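Local atomic coordinates of dihydropteridine reductase (Dictyostelium discoideum, PDB entry 3ORF), a protein that catalyses the NADH- or NADPH-dependent reduction of quinonoid dihydropteridine to tetrahydropteridine, probably keeping tetrahydrobiopterin available to aromatic amino acid hydroxylases. Residues A[35-38]-A[39-43]; A[66-70]-A[71-75]; A[144-147]-A[148-151]; A[195-198]-A[199-203]. All coordinates share one frame; numbering follows the deposited sequence.

Interaction 1 of 4, residues A[35-38]-A[39-43]; sequences GAEV and VKFFK
V38 and F42, one turn apart on helix 33-44, make the apolar part of this contact: V38 CG1 lies 3.9 Å from F42 CD1, the two side chains side by side and pointing the same way. CG1 of V38 stands anti to the backbone N (chi1 179°), beside the carbonyl carbon, which sets that methyl beside CD1 and CE1 of F42. Polar side chains gather elsewhere on the helix. E37, bent at chi2, carries its carboxylate along the helix toward K40 and F41, where OE2 sits 3.8 Å from F41 CB and near the plane of the F41 ring, at its edge. Its other oxygen, OE1, is 4.6 Å from K40 NZ, opposite charges near each other but not in contact. The backbone supplies the regular i to i+4 ladder, from V39 N to G35 O through to F42 N to V38 O at 3.0 Å. The helix belongs to the beta-alpha-beta unit of strands 24-28 and 48-53, and G35 probably ends a GxGxxG-type pattern. V38, V39 and F42 rest on strand 24-28, while E37 and F41 touch helix 213-225. The chemistry is thus amphipathic: V38 and F42 bury hydrocarbon against the Rossmann sheet, and the E37-K40 pair probably adds only weak electrostatic attraction.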
# COMPACT_ATOMS: atom_id res chain seq x y z
N GLY A 35 14.57 0.14 16.51
CA GLY A 35 13.67 0.63 17.52
C GLY A 35 14.36 0.66 18.88
O GLY A 35 14.27 1.67 19.61
N ALA A 36 15.09 -0.42 19.20
CA ALA A 36 15.83 -0.47 20.49
C ALA A 36 17.03 0.48 20.54
O ALA A 36 17.37 0.98 21.62
CB ALA A 36 16.27 -1.93 20.87
N GLU A 37 17.69 0.74 19.39
CA GLU A 37 18.74 1.74 19.40
C GLU A 37 18.17 3.18 19.57
O GLU A 37 18.76 3.99 20.26
CB GLU A 37 19.60 1.65 18.15
CG GLU A 37 20.73 2.73 18.04
CD GLU A 37 21.69 2.81 19.25
OE1 GLU A 37 22.22 1.76 19.72
OE2 GLU A 37 21.94 3.97 19.72
N VAL A 38 17.02 3.47 18.96
CA VAL A 38 16.37 4.78 19.20
C VAL A 38 16.01 4.94 20.69
O VAL A 38 16.07 6.04 21.27
CB VAL A 38 15.11 4.96 18.28
CG1 VAL A 38 14.44 6.29 18.55
CG2 VAL A 38 15.52 4.90 16.79
N VAL A 39 15.61 3.85 21.32
CA VAL A 39 15.19 4.00 22.73
C VAL A 39 16.45 4.29 23.57
O VAL A 39 16.49 5.25 24.36
CB VAL A 39 14.46 2.74 23.24
CG1 VAL A 39 14.37 2.75 24.79
CG2 VAL A 39 13.07 2.64 22.60
N LYS A 40 17.48 3.49 23.31
CA LYS A 40 18.73 3.58 24.05
C LYS A 40 19.31 5.00 23.93
O LYS A 40 19.68 5.61 24.94
CB LYS A 40 19.74 2.55 23.55
CG LYS A 40 20.73 2.03 24.55
CD LYS A 40 22.17 2.05 23.99
CE LYS A 40 22.68 0.70 23.50
NZ LYS A 40 24.21 0.53 23.69
N PHE A 41 19.39 5.51 22.70
CA PHE A 41 19.97 6.82 22.48
C PHE A 41 19.11 7.92 23.11
O PHE A 41 19.63 8.87 23.73
CB PHE A 41 20.15 7.09 20.96
CG PHE A 41 20.96 8.31 20.67
CD1 PHE A 41 22.33 8.21 20.41
CD2 PHE A 41 20.37 9.59 20.71
CE1 PHE A 41 23.12 9.42 20.16
CE2 PHE A 41 21.13 10.77 20.45
CZ PHE A 41 22.51 10.67 20.18
N PHE A 42 17.79 7.85 22.96
CA PHE A 42 17.00 8.91 23.60
C PHE A 42 17.13 8.91 25.11
O PHE A 42 17.29 9.97 25.71
CB PHE A 42 15.55 8.94 23.15
CG PHE A 42 15.36 9.71 21.84
CD1 PHE A 42 15.95 9.25 20.63
CD2 PHE A 42 14.60 10.87 21.81
CE1 PHE A 42 15.79 9.93 19.43
CE2 PHE A 42 14.40 11.58 20.57
CZ PHE A 42 15.04 11.12 19.38
N LYS A 43 17.10 7.71 25.68
CA LYS A 43 17.26 7.49 27.12
C LYS A 43 18.59 8.11 27.60
O LYS A 43 18.58 8.84 28.58
CB LYS A 43 17.10 6.01 27.45
CG LYS A 43 17.04 5.68 28.95
CD LYS A 43 16.88 4.20 29.16
CE LYS A 43 17.13 3.77 30.62
NZ LYS A 43 16.66 2.37 30.93

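Interaction 2 of 4, residues A[66-70]-A[71-75]; sequences IKDSG and EEEIK. With NAD (nicotinamide-adenine-dinucleotide), chain E.
The adenine end of the NAD pocket is bordered by the turn that leads into helix 71-82, where E73 reaches back to K67 and S69 meets the cofactor. E73 OE1 accepts the backbone N-H of K67 at 2.7 Å, in a nearly straight bond (163°) that arrives from above the carboxylate plane. CG of E73 is anti to the carbonyl carbon (chi1 -75°), and the bend at chi2 folds the chain back over the turn. On the way it passes D68 at about a right angle, E73 CG lying 3.2 Å from D68 OD2, with the two carboxylate planes 74° apart. D68 OD2 itself accepts G70 N at 2.8 Å on its anti side, forming an Asx turn that shapes the approach to the helix. G70 is the N-cap residue, and its carbonyl oxygen receives I74 N at 3.0 Å, nearly along the C=O axis. Towards the cofactor, S69 OG accepts a hydrogen bond from NAD N6A at 3.1 Å, and I66 CD1 lies 3.9 Å from NAD C2A; the same methyl meets I74 CD1 at 4.2 Å. Behind them, S69 and I74 touch helix 108-133, and I74 also packs on L109 of the second subunit. From this turn, tied by two carboxylates, the adenine receives a hydroxyl, as acceptor for N6A, and an apolar methyl. The like charges of D68 and E73 are near but not in contact; any rise in proton affinity would probably be modest, and the N-H donors would work against it.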
# COMPACT_ATOMS: atom_id res chain seq x y z
N ILE A 66 1.56 -5.66 22.19
CA ILE A 66 0.30 -5.80 21.43
C ILE A 66 0.26 -7.19 20.84
O ILE A 66 1.31 -7.71 20.53
CB ILE A 66 0.14 -4.70 20.37
CG1 ILE A 66 1.43 -4.52 19.57
CG2 ILE A 66 -0.27 -3.38 21.07
CD1 ILE A 66 1.17 -3.68 18.31
N LYS A 67 -0.92 -7.82 20.78
CA LYS A 67 -1.00 -9.21 20.36
C LYS A 67 -1.07 -9.13 18.86
O LYS A 67 -0.66 -10.06 18.20
CB LYS A 67 -2.21 -10.03 20.88
CG LYS A 67 -2.71 -9.87 22.36
CD LYS A 67 -2.02 -10.82 23.43
CE LYS A 67 -2.45 -12.31 23.37
NZ LYS A 67 -1.39 -13.20 23.98
N ASP A 68 -1.58 -8.01 18.34
CA ASP A 68 -1.61 -7.76 16.88
C ASP A 68 -1.66 -6.28 16.56
O ASP A 68 -1.58 -5.43 17.47
CB ASP A 68 -2.81 -8.47 16.24
CG ASP A 68 -4.13 -8.07 16.87
OD1 ASP A 68 -4.81 -8.95 17.46
OD2 ASP A 68 -4.48 -6.89 16.79
N SER A 69 -1.76 -5.96 15.28
CA SER A 69 -1.80 -4.57 14.85
C SER A 69 -3.23 -4.15 14.51
O SER A 69 -3.44 -3.06 14.04
CB SER A 69 -0.85 -4.34 13.69
OG SER A 69 -0.12 -3.13 13.84
N GLY A 70 -4.20 -5.02 14.79
CA GLY A 70 -5.64 -4.79 14.59
C GLY A 70 -6.31 -3.64 15.34
O GLY A 70 -5.79 -3.06 16.31
N GLU A 71 -7.51 -3.30 14.88
CA GLU A 71 -8.25 -2.22 15.50
C GLU A 71 -8.21 -2.26 17.02
O GLU A 71 -7.87 -1.25 17.65
CB GLU A 71 -9.70 -2.09 15.03
CG GLU A 71 -10.28 -0.74 15.61
CD GLU A 71 -11.74 -0.42 15.27
OE1 GLU A 71 -12.38 -1.29 14.63
OE2 GLU A 71 -12.23 0.69 15.66
N GLU A 72 -8.56 -3.41 17.62
CA GLU A 72 -8.79 -3.41 19.08
C GLU A 72 -7.53 -3.26 19.89
O GLU A 72 -7.49 -2.46 20.84
CB GLU A 72 -9.67 -4.60 19.56
CG GLU A 72 -10.98 -4.13 20.26
CD GLU A 72 -12.05 -3.49 19.32
OE1 GLU A 72 -12.24 -4.00 18.18
OE2 GLU A 72 -12.71 -2.48 19.72
N GLU A 73 -6.51 -3.98 19.46
CA GLU A 73 -5.18 -3.86 20.05
C GLU A 73 -4.61 -2.47 20.03
O GLU A 73 -4.06 -2.02 21.03
CB GLU A 73 -4.20 -4.85 19.41
CG GLU A 73 -4.47 -6.34 19.96
CD GLU A 73 -4.08 -6.58 21.45
OE1 GLU A 73 -2.91 -6.42 21.85
OE2 GLU A 73 -4.96 -6.95 22.25
N ILE A 74 -4.77 -1.80 18.89
CA ILE A 74 -4.31 -0.43 18.77
C ILE A 74 -5.16 0.51 19.64
O ILE A 74 -4.61 1.28 20.43
CB ILE A 74 -4.16 0.02 17.23
CG1 ILE A 74 -3.20 -0.92 16.50
CG2 ILE A 74 -3.74 1.47 17.11
CD1 ILE A 74 -1.80 -0.99 17.13
N LYS A 75 -6.48 0.46 19.54
CA LYS A 75 -7.29 1.25 20.51
C LYS A 75 -6.83 1.05 21.97
O LYS A 75 -6.76 2.04 22.71
CB LYS A 75 -8.81 1.03 20.40
CG LYS A 75 -9.53 1.93 19.37
CD LYS A 75 -11.00 2.11 19.70
CE LYS A 75 -11.88 0.81 19.61
NZ LYS A 75 -13.23 1.02 20.28
PA NAD E . 13.64 -5.86 13.22
O1A NAD E . 13.01 -7.07 12.63
O2A NAD E . 14.73 -5.98 14.23
O5B NAD E . 12.45 -5.09 14.05
C5B NAD E . 11.17 -4.78 13.63
C4B NAD E . 10.32 -4.71 14.91
O4B NAD E . 8.96 -4.42 14.47
C3B NAD E . 10.25 -6.12 15.56
O3B NAD E . 10.29 -5.98 16.96
C2B NAD E . 8.83 -6.60 15.29
O2B NAD E . 8.33 -7.38 16.38
C1B NAD E . 8.08 -5.25 15.23
N9A NAD E . 6.83 -5.26 14.42
C8A NAD E . 6.67 -5.92 13.25
N7A NAD E . 5.43 -5.64 12.81
C5A NAD E . 4.79 -4.83 13.71
C6A NAD E . 3.50 -4.22 13.80
N6A NAD E . 2.54 -4.46 12.88
N1A NAD E . 3.21 -3.42 14.87
C2A NAD E . 4.11 -3.23 15.82
N3A NAD E . 5.34 -3.79 15.76
C4A NAD E . 5.70 -4.61 14.75
O3 NAD E . 14.01 -4.96 11.98
PN NAD E . 14.99 -3.79 11.87
O1N NAD E . 16.19 -4.41 11.22
O2N NAD E . 15.05 -2.93 13.12
O5D NAD E . 14.34 -2.83 10.73
C5D NAD E . 13.57 -1.66 11.05
C4D NAD E . 12.91 -1.10 9.78
O4D NAD E . 13.87 -1.07 8.69
C3D NAD E . 11.70 -1.87 9.23
O3D NAD E . 10.63 -0.87 9.05
C2D NAD E . 12.16 -2.38 7.85
O2D NAD E . 11.00 -2.44 7.02
C1D NAD E . 13.04 -1.17 7.48
N1N NAD E . 13.91 -0.88 6.25
C2N NAD E . 15.28 -1.38 6.05
C3N NAD E . 15.96 -0.99 4.85
C7N NAD E . 17.41 -1.42 4.50
O7N NAD E . 17.68 -1.82 3.35
N7N NAD E . 18.30 -1.26 5.50
C4N NAD E . 15.33 -0.14 3.91
C5N NAD E . 14.04 0.35 4.13
C6N NAD E . 13.35 -0.02 5.28

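Interaction 3 of 4, residues A[144-147]-A[148-151]; sequences GASA and ALNR. With NAD (nicotinamide-adenine-dinucleotide), chain E.
A145 and A148 bring their methyls together at 4.4 Å (CB to CB), at the start of a short 3-10 turn beside the nicotinamide. The A145 methyl also lies 3.2 Å from NAD C5N, a close approach that makes it part of the wall of the nicotinamide pocket. Successive i to i+3 bonds wind the turn: A148 N to A145 O is weak, L149 N meets S146 O at 3.0 Å, and N150 N meets A147 O at 3.1 Å and 164°. In the last two the donor stands above the carbonyl plane. CG of L149 is anti to its own carbonyl carbon (chi1 -57°), which lays the side chain over S146 O, CG to O 3.3 Å. Further out, a water donates to A147 O at 2.8 Å; its link to R151 O, toward the chain that leaves the turn, is very short and its length doubtful. From the R151 side chain, NE forms a salt bridge with D171 of the second subunit. The whole turn lies between strand 138-143 and helix 156-172: A145 N is hydrogen-bonded to H166, the A145 methyl touches Y158, the predicted proton acceptor, and K162, while L149 leans on L236 of strand 236-242.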
# COMPACT_ATOMS: atom_id res chain seq x y z
N GLY A 144 10.39 4.27 5.81
CA GLY A 144 9.93 3.86 4.47
C GLY A 144 11.00 2.95 3.87
O GLY A 144 11.70 2.21 4.61
N ALA A 145 11.21 3.06 2.54
CA ALA A 145 12.35 2.37 1.95
C ALA A 145 12.87 3.08 0.77
O ALA A 145 12.13 3.40 -0.12
CB ALA A 145 12.05 0.88 1.63
N SER A 146 14.17 3.28 0.70
CA SER A 146 14.73 3.88 -0.54
C SER A 146 14.41 3.07 -1.79
O SER A 146 14.12 3.62 -2.89
CB SER A 146 16.20 3.98 -0.39
OG SER A 146 16.63 4.86 -1.37
N ALA A 147 14.46 1.76 -1.69
CA ALA A 147 14.24 0.96 -2.91
C ALA A 147 12.81 1.14 -3.44
O ALA A 147 12.60 1.01 -4.61
CB ALA A 147 14.51 -0.60 -2.63
N ALA A 148 11.83 1.41 -2.58
CA ALA A 148 10.45 1.64 -3.04
C ALA A 148 10.28 2.92 -3.80
O ALA A 148 9.25 3.10 -4.36
CB ALA A 148 9.47 1.62 -1.89
N LEU A 149 11.25 3.82 -3.81
CA LEU A 149 11.21 4.93 -4.78
C LEU A 149 11.20 4.44 -6.24
O LEU A 149 10.83 5.20 -7.13
CB LEU A 149 12.38 5.92 -4.58
CG LEU A 149 12.37 6.46 -3.12
CD1 LEU A 149 13.51 7.36 -2.93
CD2 LEU A 149 10.99 7.23 -2.77
N ASN A 150 11.62 3.20 -6.51
CA ASN A 150 11.75 2.72 -7.89
C ASN A 150 11.13 1.35 -7.98
O ASN A 150 10.55 0.90 -7.01
CB ASN A 150 13.24 2.63 -8.29
CG ASN A 150 13.84 4.02 -8.59
OD1 ASN A 150 13.55 4.66 -9.61
ND2 ASN A 150 14.67 4.49 -7.68
N ARG A 151 11.32 0.64 -9.12
CA ARG A 151 10.80 -0.73 -9.26
C ARG A 151 11.36 -1.72 -8.24
O ARG A 151 12.55 -1.73 -7.91
CB ARG A 151 11.03 -1.29 -10.67
CG ARG A 151 10.50 -0.37 -11.79
CD ARG A 151 9.02 -0.48 -12.02
NE ARG A 151 8.20 -0.55 -10.80
CZ ARG A 151 7.80 0.49 -10.04
NH1 ARG A 151 8.18 1.76 -10.32
NH2 ARG A 151 7.00 0.25 -8.99
PA NAD E . 13.64 -5.86 13.22
O1A NAD E . 13.01 -7.07 12.63
O2A NAD E . 14.73 -5.98 14.23
O5B NAD E . 12.45 -5.09 14.05
C5B NAD E . 11.17 -4.78 13.63
C4B NAD E . 10.32 -4.71 14.91
O4B NAD E . 8.96 -4.42 14.47
C3B NAD E . 10.25 -6.12 15.56
O3B NAD E . 10.29 -5.98 16.96
C2B NAD E . 8.83 -6.60 15.29
O2B NAD E . 8.33 -7.38 16.38
C1B NAD E . 8.08 -5.25 15.23
N9A NAD E . 6.83 -5.26 14.42
C8A NAD E . 6.67 -5.92 13.25
N7A NAD E . 5.43 -5.64 12.81
C5A NAD E . 4.79 -4.83 13.71
C6A NAD E . 3.50 -4.22 13.80
N6A NAD E . 2.54 -4.46 12.88
N1A NAD E . 3.21 -3.42 14.87
C2A NAD E . 4.11 -3.23 15.82
N3A NAD E . 5.34 -3.79 15.76
C4A NAD E . 5.70 -4.61 14.75
O3 NAD E . 14.01 -4.96 11.98
PN NAD E . 14.99 -3.79 11.87
O1N NAD E . 16.19 -4.41 11.22
O2N NAD E . 15.05 -2.93 13.12
O5D NAD E . 14.34 -2.83 10.73
C5D NAD E . 13.57 -1.66 11.05
C4D NAD E . 12.91 -1.10 9.78
O4D NAD E . 13.87 -1.07 8.69
C3D NAD E . 11.70 -1.87 9.23
O3D NAD E . 10.63 -0.87 9.05
C2D NAD E . 12.16 -2.38 7.85
O2D NAD E . 11.00 -2.44 7.02
C1D NAD E . 13.04 -1.17 7.48
N1N NAD E . 13.91 -0.88 6.25
C2N NAD E . 15.28 -1.38 6.05
C3N NAD E . 15.96 -0.99 4.85
C7N NAD E . 17.41 -1.42 4.50
O7N NAD E . 17.68 -1.82 3.35
N7N NAD E . 18.30 -1.26 5.50
C4N NAD E . 15.33 -0.14 3.91
C5N NAD E . 14.04 0.35 4.13
C6N NAD E . 13.35 -0.02 5.28
O HOH W 1 14.12 -0.33 -6.51

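Interaction 4 of 4, residues A[195-198]-A[199-203]; sequences TPTN and RKYMS. With NAD (nicotinamide-adenine-dinucleotide), chain E.
N198 and M202, the latter just past the end of helix 196-201, form the close-packed side, lying side by side and pointing the same way, with M202 CE 3.2 Å from N198 OD1. The M202 chain runs out straight through chi2 and bends at chi3 (-67°), which curls its methyl over the amide. N198 ND2 is held by the backbone oxygen of L193 and lies 3.0 Å from NAD N7N; as modelled both nitrogens are donors, so the amide borders the carboxamide of the nicotinamide by proximity alone. T195 is the N-cap: its OG1 accepts N198 N at 3.0 Å, while its CG2 lies 3.2 Å from NAD O1N, beside the pyrophosphate. From there the backbone bonds begin with a fairly straight one, R199 N to T195 O at 2.9 Å and 162°. The last turn as a whole is more bent: M202 N to N198 O is 2.9 Å but 142° at the hydrogen, and T197 O and N198 O each take a weak i to i+3 bond as well. The opposite character belongs to the exposed residues. T197 CG2, anti to the backbone N, lies 3.7 Å from Y201 CE2, and K200 CE sits 3.8 Å above one face of the Y201 ring, offset toward its rim; K200 and Y201 are exposed in the assembly. R199, also exposed, bends away to a salt bridge with D194 and a cation-pi contact with F207. Helix 196-201 follows strand 184-190 and precedes helix 213-225, over the cofactor, with N198 and M202 turned to T192 of the loop that leads into it.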
# COMPACT_ATOMS: atom_id res chain seq x y z
N THR A 195 21.92 -3.79 10.47
CA THR A 195 20.96 -4.51 11.32
C THR A 195 21.28 -6.01 11.16
O THR A 195 21.81 -6.43 10.14
CB THR A 195 19.51 -4.38 10.78
OG1 THR A 195 19.48 -4.87 9.42
CG2 THR A 195 18.97 -2.89 10.79
N PRO A 196 20.93 -6.83 12.18
CA PRO A 196 21.07 -8.33 12.04
C PRO A 196 20.35 -8.84 10.72
O PRO A 196 20.84 -9.73 10.06
CB PRO A 196 20.33 -8.88 13.28
CG PRO A 196 20.36 -7.74 14.33
CD PRO A 196 20.37 -6.42 13.49
N THR A 197 19.27 -8.22 10.31
CA THR A 197 18.64 -8.65 9.08
C THR A 197 19.59 -8.47 7.90
O THR A 197 19.74 -9.41 7.06
CB THR A 197 17.22 -8.05 8.91
OG1 THR A 197 16.46 -8.48 10.04
CG2 THR A 197 16.51 -8.57 7.61
N ASN A 198 20.23 -7.31 7.79
CA ASN A 198 21.12 -7.16 6.67
C ASN A 198 22.38 -7.97 6.81
O ASN A 198 22.87 -8.46 5.82
CB ASN A 198 21.39 -5.71 6.27
CG ASN A 198 20.15 -5.04 5.67
OD1 ASN A 198 19.35 -5.69 4.97
ND2 ASN A 198 19.97 -3.74 5.96
N ARG A 199 22.86 -8.18 8.03
CA ARG A 199 24.01 -9.02 8.19
C ARG A 199 23.74 -10.44 7.70
O ARG A 199 24.66 -11.08 7.15
CB ARG A 199 24.56 -8.98 9.62
CG ARG A 199 25.26 -7.58 9.85
CD ARG A 199 26.44 -7.66 10.70
NE ARG A 199 26.93 -6.34 11.10
CZ ARG A 199 28.20 -5.97 11.04
NH1 ARG A 199 29.12 -6.82 10.56
NH2 ARG A 199 28.55 -4.75 11.42
N LYS A 200 22.50 -10.89 7.83
CA LYS A 200 22.13 -12.21 7.47
C LYS A 200 22.02 -12.36 5.93
O LYS A 200 22.38 -13.37 5.35
CB LYS A 200 20.81 -12.56 8.17
CG LYS A 200 20.03 -13.70 7.53
CD LYS A 200 18.86 -14.16 8.46
CE LYS A 200 17.79 -13.09 8.65
NZ LYS A 200 16.63 -13.55 9.52
N TYR A 201 21.51 -11.34 5.26
CA TYR A 201 21.16 -11.48 3.85
C TYR A 201 22.25 -10.97 2.93
O TYR A 201 22.26 -11.29 1.74
CB TYR A 201 19.89 -10.73 3.57
CG TYR A 201 18.68 -11.39 4.14
CD1 TYR A 201 18.55 -12.79 4.09
CD2 TYR A 201 17.63 -10.65 4.68
CE1 TYR A 201 17.39 -13.43 4.57
CE2 TYR A 201 16.42 -11.33 5.18
CZ TYR A 201 16.33 -12.69 5.11
OH TYR A 201 15.22 -13.38 5.56
N MET A 202 23.15 -10.16 3.47
CA MET A 202 24.16 -9.55 2.61
C MET A 202 25.48 -9.62 3.33
O MET A 202 26.25 -8.66 3.33
CB MET A 202 23.78 -8.09 2.28
CG MET A 202 22.45 -7.92 1.57
SD MET A 202 22.01 -6.16 1.22
CE MET A 202 21.75 -5.49 2.79
N SER A 203 25.76 -10.77 3.93
CA SER A 203 26.95 -10.91 4.77
C SER A 203 28.31 -10.75 4.04
O SER A 203 29.33 -10.62 4.71
CB SER A 203 26.94 -12.25 5.50
OG SER A 203 26.93 -13.30 4.56
PA NAD E . 13.64 -5.86 13.22
O1A NAD E . 13.01 -7.07 12.63
O2A NAD E . 14.73 -5.98 14.23
O5B NAD E . 12.45 -5.09 14.05
C5B NAD E . 11.17 -4.78 13.63
C4B NAD E . 10.32 -4.71 14.91
O4B NAD E . 8.96 -4.42 14.47
C3B NAD E . 10.25 -6.12 15.56
O3B NAD E . 10.29 -5.98 16.96
C2B NAD E . 8.83 -6.60 15.29
O2B NAD E . 8.33 -7.38 16.38
C1B NAD E . 8.08 -5.25 15.23
N9A NAD E . 6.83 -5.26 14.42
C8A NAD E . 6.67 -5.92 13.25
N7A NAD E . 5.43 -5.64 12.81
C5A NAD E . 4.79 -4.83 13.71
C6A NAD E . 3.50 -4.22 13.80
N6A NAD E . 2.54 -4.46 12.88
N1A NAD E . 3.21 -3.42 14.87
C2A NAD E . 4.11 -3.23 15.82
N3A NAD E . 5.34 -3.79 15.76
C4A NAD E . 5.70 -4.61 14.75
O3 NAD E . 14.01 -4.96 11.98
PN NAD E . 14.99 -3.79 11.87
O1N NAD E . 16.19 -4.41 11.22
O2N NAD E . 15.05 -2.93 13.12
O5D NAD E . 14.34 -2.83 10.73
C5D NAD E . 13.57 -1.66 11.05
C4D NAD E . 12.91 -1.10 9.78
O4D NAD E . 13.87 -1.07 8.69
C3D NAD E . 11.70 -1.87 9.23
O3D NAD E . 10.63 -0.87 9.05
C2D NAD E . 12.16 -2.38 7.85
O2D NAD E . 11.00 -2.44 7.02
C1D NAD E . 13.04 -1.17 7.48
N1N NAD E . 13.91 -0.88 6.25
C2N NAD E . 15.28 -1.38 6.05
C3N NAD E . 15.96 -0.99 4.85
C7N NAD E . 17.41 -1.42 4.50
O7N NAD E . 17.68 -1.82 3.35
N7N NAD E . 18.30 -1.26 5.50
C4N NAD E . 15.33 -0.14 3.91
C5N NAD E . 14.04 0.35 4.13
C6N NAD E . 13.35 -0.02 5.28

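In the fold
Interactions 1 to 4 are all local contacts set along one Rossmann-type chain, and none touches another. Interaction 1 belongs to the first beta-alpha-beta unit, with V38, V39 and F42 buried against the sheet; interactions 1, 2 and 3 are all partly buried, and 2 and 3 also reach the second subunit, whereas interaction 4 is a surface contact. Three of them border NAD at different places: interaction 2 at the adenine, interaction 3 at the nicotinamide, interaction 4 at the pyrophosphate and carboxamide. Their chemistry follows: hydrocarbon on a regular helix in 1, carboxylates gripping backbone N-H groups in 2, small methyls in 3, and a threonine cap in 4. Interactions 3 and 4 have centres about 18 Å apart.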